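Local coordinates for hypoxanthine-guanine phosphoribosyltransferase (Leishmania tarentolae, PDB 1PZM), which transfers the phosphoribosyl group of phosphoribosyl pyrophosphate to hypoxanthine or guanine, forming IMP or GMP, probably for purine salvage, at the interface of chains A and B. Sequence-based numbering; all coordinates share one arbitrary frame. Chains: chain A/B, hypoxanthine-guanine phosphoribosyltransferase.

Contacts 1 and 2 are two-fold twins: in each, Glu192 of one chain lies against helix 69-81 and the start of strand 86-91 of the other, and their C-alpha centres are about 27 Å apart. Contact 3 lies between them, about 21 Å from contact 1 and 18 Å from contact 2. Strand 86-91 ties all three together, giving Val86 at its start to the outer contacts and Phe90 near its end to the apolar middle. The arrangement, greasy at the centre and hydrated at both ends, would suit a lasting dimer, although the coordinates alone do not prove one in solution.

Contact 1: the interface of chains A and B. Residues chain A 76-77, 80, 84-86; chain B 20, 192.
The aliphatic stem of B:Glu192 lies between helix 69-81 of chain A and A:Val86, the first residue of strand 86-91. Its CB meets A:Val86 CG2 at 3.7 Å and also faces the methyl of A:Ala76, while CG rests on A:Ala80 CB at 3.8 Å. CG is flanked by the residue's own backbone N and carbonyl carbon (chi1 75°), and a bend at chi2 (-79°) turns the carboxylate toward the strand. The side chains of A:Val86 and B:Glu192 run antiparallel, side by side. On the helix side, the carbonyl oxygen of B:Glu192 packs against A:Ala80 CB and A:Arg77 CG, and the poorly ordered B:Tyr20 brings its hydroxyl near the same alanine methyl.

At the rim, the backbone N of A:Val86 donates a hydrogen bond of 3.1 Å to carboxylate oxygen B:Glu192 OE2. The bond is nearly straight (165° at H), but it comes from above the carboxylate plane. Water 2 also grips B:Glu192 OE2, at 2.6 Å, and passes the contact on to the carbonyl oxygen of A:Val84. Water 3 links that carboxylate oxygen to A:Val86 O. The other carboxylate oxygen, B:Glu192 OE1, is joined to A:Val86 O through water 1, which bridges the two from one side. Water 1 is 2.8 Å from A:Val86 O and 3.2 Å from B:Glu192 OE1.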
# COMPACT_ATOMS: atom_id res chain seq x y z
N ALA A 76 -1.51 -9.38 1.53
CA ALA A 76 -2.92 -9.39 1.98
C ALA A 76 -3.82 -10.24 1.07
O ALA A 76 -4.61 -11.03 1.56
CB ALA A 76 -3.54 -7.95 2.15
N ARG A 77 -3.70 -10.06 -0.24
CA ARG A 77 -4.50 -10.82 -1.20
C ARG A 77 -4.16 -12.33 -1.32
O ARG A 77 -5.04 -13.15 -1.42
CB ARG A 77 -4.49 -10.13 -2.57
CG ARG A 77 -5.23 -8.78 -2.55
CD ARG A 77 -5.06 -8.00 -3.81
NE ARG A 77 -3.76 -7.31 -3.92
CZ ARG A 77 -3.55 -6.44 -4.92
NH1 ARG A 77 -4.57 -6.15 -5.81
NH2 ARG A 77 -2.39 -5.82 -5.03
N ALA A 80 -5.88 -13.76 1.65
CA ALA A 80 -7.28 -13.95 1.27
C ALA A 80 -7.47 -15.26 0.51
O ALA A 80 -8.43 -15.99 0.78
CB ALA A 80 -7.78 -12.79 0.41
N VAL A 84 -7.30 -16.66 5.28
CA VAL A 84 -6.88 -16.08 6.54
C VAL A 84 -7.52 -14.70 6.66
O VAL A 84 -7.22 -13.83 5.84
CB VAL A 84 -5.38 -15.88 6.57
CG1 VAL A 84 -5.01 -15.20 7.87
CG2 VAL A 84 -4.66 -17.23 6.40
N PRO A 85 -8.35 -14.45 7.69
CA PRO A 85 -9.02 -13.16 7.79
C PRO A 85 -7.99 -12.14 8.22
O PRO A 85 -7.20 -12.46 9.12
CB PRO A 85 -10.09 -13.37 8.87
CG PRO A 85 -9.56 -14.56 9.72
CD PRO A 85 -8.66 -15.37 8.82
N VAL A 86 -7.97 -10.96 7.59
CA VAL A 86 -7.00 -9.95 8.03
C VAL A 86 -7.55 -8.58 8.31
O VAL A 86 -8.60 -8.21 7.77
CB VAL A 86 -5.77 -9.81 7.12
CG1 VAL A 86 -5.25 -11.19 6.53
CG2 VAL A 86 -5.84 -8.70 6.14
N TYR B 20 -15.11 -14.02 1.32
CA TYR B 20 -15.96 -12.95 0.70
C TYR B 20 -17.32 -13.17 1.38
O TYR B 20 -18.10 -14.02 0.94
CB TYR B 20 -15.91 -13.05 -0.88
CG TYR B 20 -14.46 -12.87 -1.45
CD1 TYR B 20 -13.36 -13.46 -0.78
CD2 TYR B 20 -14.18 -12.10 -2.62
CE1 TYR B 20 -12.00 -13.32 -1.21
CE2 TYR B 20 -12.83 -11.94 -3.10
CZ TYR B 20 -11.73 -12.57 -2.35
OH TYR B 20 -10.36 -12.50 -2.65
N GLU B 192 -8.73 -7.20 2.45
CA GLU B 192 -7.86 -8.19 1.74
C GLU B 192 -8.54 -8.85 0.53
O GLU B 192 -7.87 -9.50 -0.30
CB GLU B 192 -7.26 -9.23 2.74
CG GLU B 192 -8.18 -10.30 3.25
CD GLU B 192 -9.12 -9.87 4.37
OE1 GLU B 192 -9.35 -8.64 4.63
OE2 GLU B 192 -9.69 -10.77 5.01
O HOH W 1 -9.18 -5.94 6.27
O HOH W 2 -9.67 -13.30 4.33
O HOH W 3 -11.29 -9.66 6.87

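Contact 2: the interface of chains A and B. Residues chain A 188-190, 192; chain B 76, 84-86.
A:Glu192 reaches across to the start of strand 86-91 in chain B, the two-fold equivalent of the contact that B:Glu192 makes with chain A. The direct polar link is a hydrogen bond of 3.1 Å from the backbone N of B:Val86 to carboxylate oxygen A:Glu192 OE2. It is close to straight (162° at H), yet the N-H arrives steeply over the face of the carboxylate, 70° out of its plane.

Packing is supplied by the stem of A:Glu192. CB touches B:Val86 CG2 at 3.7 Å and the methyl of B:Ala76 a little farther away. B:Val86 holds CG1 anti to its carbonyl carbon, which places CG2 between N and that carbon (CG1 chi1 -40°), and CG2 runs alongside the glutamate up to its carboxylate carbon. B:Pro85 CA also approaches A:Glu192 OE2.

Water extends the contact on both sides of the carboxylate. Water 5 joins A:Glu192 OE2, at 2.7 Å, to B:Val84 O, giving A:Glu192 OE2 a partner besides the B:Val86 amide. Water 4 gathers the carbonyl oxygens of A:Glu188 and B:Val86 and has a longer link to A:Glu192 OE1 (3.3 Å). This draws the loop that carries A:Glu188 and A:Ser189 into the interface without direct bonding. Water 6 completes the network, 2.8 Å from the hydroxyl A:Ser189 OG and 3.0 Å from the carbonyl oxygen B:Val86 O.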
# COMPACT_ATOMS: atom_id res chain seq x y z
N GLU A 188 13.77 8.07 -2.79
CA GLU A 188 12.31 8.19 -2.95
C GLU A 188 11.80 7.71 -4.31
O GLU A 188 10.56 7.58 -4.49
CB GLU A 188 11.77 9.62 -2.62
CG GLU A 188 12.02 10.05 -1.16
CD GLU A 188 11.37 9.10 -0.14
OE1 GLU A 188 10.38 8.41 -0.44
OE2 GLU A 188 11.86 9.00 0.99
N SER A 189 12.72 7.49 -5.26
CA SER A 189 12.35 7.05 -6.63
C SER A 189 12.35 5.53 -6.74
O SER A 189 12.92 4.85 -5.87
CB SER A 189 13.28 7.65 -7.71
OG SER A 189 13.17 9.06 -7.74
N TYR A 190 11.69 5.00 -7.78
CA TYR A 190 11.77 3.59 -8.17
C TYR A 190 10.91 2.64 -7.37
O TYR A 190 10.90 1.45 -7.67
CB TYR A 190 13.23 3.08 -8.21
CG TYR A 190 14.14 4.05 -8.92
CD1 TYR A 190 13.75 4.64 -10.12
CD2 TYR A 190 15.39 4.41 -8.39
CE1 TYR A 190 14.58 5.56 -10.78
CE2 TYR A 190 16.23 5.33 -9.06
CZ TYR A 190 15.81 5.88 -10.25
OH TYR A 190 16.57 6.80 -10.94
N GLU A 192 7.83 2.28 -7.65
CA GLU A 192 6.78 1.76 -8.58
C GLU A 192 7.19 0.61 -9.52
O GLU A 192 6.32 -0.04 -10.22
CB GLU A 192 6.20 2.97 -9.37
CG GLU A 192 7.06 3.52 -10.49
CD GLU A 192 8.16 4.49 -10.08
OE1 GLU A 192 8.62 4.42 -8.92
OE2 GLU A 192 8.62 5.30 -10.94
N ALA B 76 0.33 2.51 -9.06
CA ALA B 76 1.76 2.85 -9.17
C ALA B 76 2.44 1.99 -10.23
O ALA B 76 3.23 2.50 -11.05
CB ALA B 76 2.50 2.62 -7.80
N VAL B 84 5.71 6.58 -16.44
CA VAL B 84 5.49 7.78 -15.62
C VAL B 84 6.32 7.60 -14.32
O VAL B 84 6.02 6.72 -13.53
CB VAL B 84 4.00 7.99 -15.28
CG1 VAL B 84 3.86 9.22 -14.37
CG2 VAL B 84 3.17 8.18 -16.55
N PRO B 85 7.33 8.43 -14.09
CA PRO B 85 8.12 8.33 -12.85
C PRO B 85 7.27 8.81 -11.65
O PRO B 85 6.52 9.83 -11.76
CB PRO B 85 9.32 9.26 -13.11
CG PRO B 85 8.83 10.26 -14.19
CD PRO B 85 7.74 9.58 -14.95
N VAL B 86 7.29 8.06 -10.55
CA VAL B 86 6.50 8.48 -9.39
C VAL B 86 7.25 8.52 -8.08
O VAL B 86 8.32 7.90 -7.94
CB VAL B 86 5.16 7.65 -9.17
CG1 VAL B 86 4.43 7.32 -10.51
CG2 VAL B 86 5.36 6.45 -8.40
O HOH W 4 8.94 5.94 -6.04
O HOH W 5 8.17 4.80 -13.51
O HOH W 6 10.74 9.11 -9.20

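Contact 3: the interface of chains A and B. Residues chain A 65, 90, 92, 110; chain B 65, 90, 92, 108.
A:Leu65 and B:Leu65 both set CG anti to the carbonyl carbon (chi1 -70° and -68°) and CD1 anti to CA; they reach toward each other tip to tip, their CD1 methyls 3.9 Å apart. The other branch of each leucine crosses to the opposite chain's phenylalanine. A:Leu65 CD2 lies over the centre of one face of the B:Phe90 ring, 3.8 Å from its centroid, in a CH-pi contact. B:Leu65 CD2 does the same to the A:Phe90 ring, 3.9 Å from the centroid, while B:Leu65 CD1 presses near the root of that ring at CG. Leucine and ring cross obliquely in both pairs, giving an interlocked four-residue core about the two-fold axis.

Beside it, B:Met108 extends its chain from helix 107-113, with CG anti to the backbone N (chi1 -157°), and meets A:Leu110 at about a right angle. Both residues are poorly ordered, so this flank is less certain than the core. Nitrogen and oxygen atoms make no bonds across the patch, and adhesion here rests on carbon and sulfur packing. A:Leu110 CD2 stands 3.7 Å from the thioether sulfur B:Met108 SD, and the terminal methyl B:Met108 CE points toward the thiol A:Cys92 SG, also poorly ordered, at 4.1 Å.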
# COMPACT_ATOMS: atom_id res chain seq x y z
N LEU A 65 5.67 1.41 6.72
CA LEU A 65 5.83 2.42 5.70
C LEU A 65 7.27 2.99 5.60
O LEU A 65 7.95 3.11 6.61
CB LEU A 65 4.88 3.57 6.04
CG LEU A 65 3.43 3.10 5.82
CD1 LEU A 65 2.50 4.22 6.19
CD2 LEU A 65 3.15 2.67 4.38
N PHE A 90 -0.99 0.57 9.66
CA PHE A 90 0.14 1.23 9.04
C PHE A 90 1.04 1.89 10.10
O PHE A 90 0.59 2.70 10.90
CB PHE A 90 -0.38 2.22 8.00
CG PHE A 90 -1.09 1.54 6.84
CD1 PHE A 90 -0.35 1.04 5.76
CD2 PHE A 90 -2.45 1.35 6.86
CE1 PHE A 90 -0.96 0.38 4.70
CE2 PHE A 90 -3.11 0.71 5.77
CZ PHE A 90 -2.36 0.19 4.71
N CYS A 92 4.95 3.81 11.09
CA CYS A 92 5.99 4.69 10.55
C CYS A 92 6.94 5.17 11.69
O CYS A 92 6.52 5.93 12.58
CB CYS A 92 5.32 5.87 9.85
SG CYS A 92 6.41 6.92 8.88
N LEU A 110 3.97 7.05 13.24
CA LEU A 110 2.60 6.55 13.04
C LEU A 110 2.46 5.18 13.73
O LEU A 110 3.15 4.20 13.39
CB LEU A 110 2.22 6.49 11.56
CG LEU A 110 0.77 6.33 11.16
CD1 LEU A 110 -0.15 7.51 11.53
CD2 LEU A 110 0.71 6.08 9.68
N LEU B 65 -4.76 6.87 3.26
CA LEU B 65 -4.91 5.65 4.05
C LEU B 65 -6.20 5.66 4.81
O LEU B 65 -6.72 6.75 5.12
CB LEU B 65 -3.75 5.57 5.07
CG LEU B 65 -2.38 5.33 4.42
CD1 LEU B 65 -1.25 5.23 5.49
CD2 LEU B 65 -2.44 4.08 3.63
N PHE B 90 2.11 9.21 2.07
CA PHE B 90 0.95 8.64 2.69
C PHE B 90 0.28 9.67 3.61
O PHE B 90 0.96 10.35 4.38
CB PHE B 90 1.37 7.42 3.50
CG PHE B 90 1.92 6.33 2.63
CD1 PHE B 90 1.07 5.34 2.12
CD2 PHE B 90 3.27 6.32 2.26
CE1 PHE B 90 1.57 4.35 1.28
CE2 PHE B 90 3.80 5.29 1.44
CZ PHE B 90 2.93 4.32 0.95
N CYS B 92 -2.77 10.31 6.36
CA CYS B 92 -3.70 9.77 7.33
C CYS B 92 -4.37 10.95 8.00
O CYS B 92 -3.72 11.65 8.82
CB CYS B 92 -2.91 8.95 8.35
SG CYS B 92 -4.00 7.90 9.28
N MET B 108 1.91 14.09 10.68
CA MET B 108 2.12 13.38 9.39
C MET B 108 1.44 14.07 8.18
O MET B 108 1.96 14.03 7.04
CB MET B 108 1.68 11.90 9.47
CG MET B 108 2.36 10.97 8.41
SD MET B 108 1.63 9.28 8.07
CE MET B 108 3.03 8.53 7.17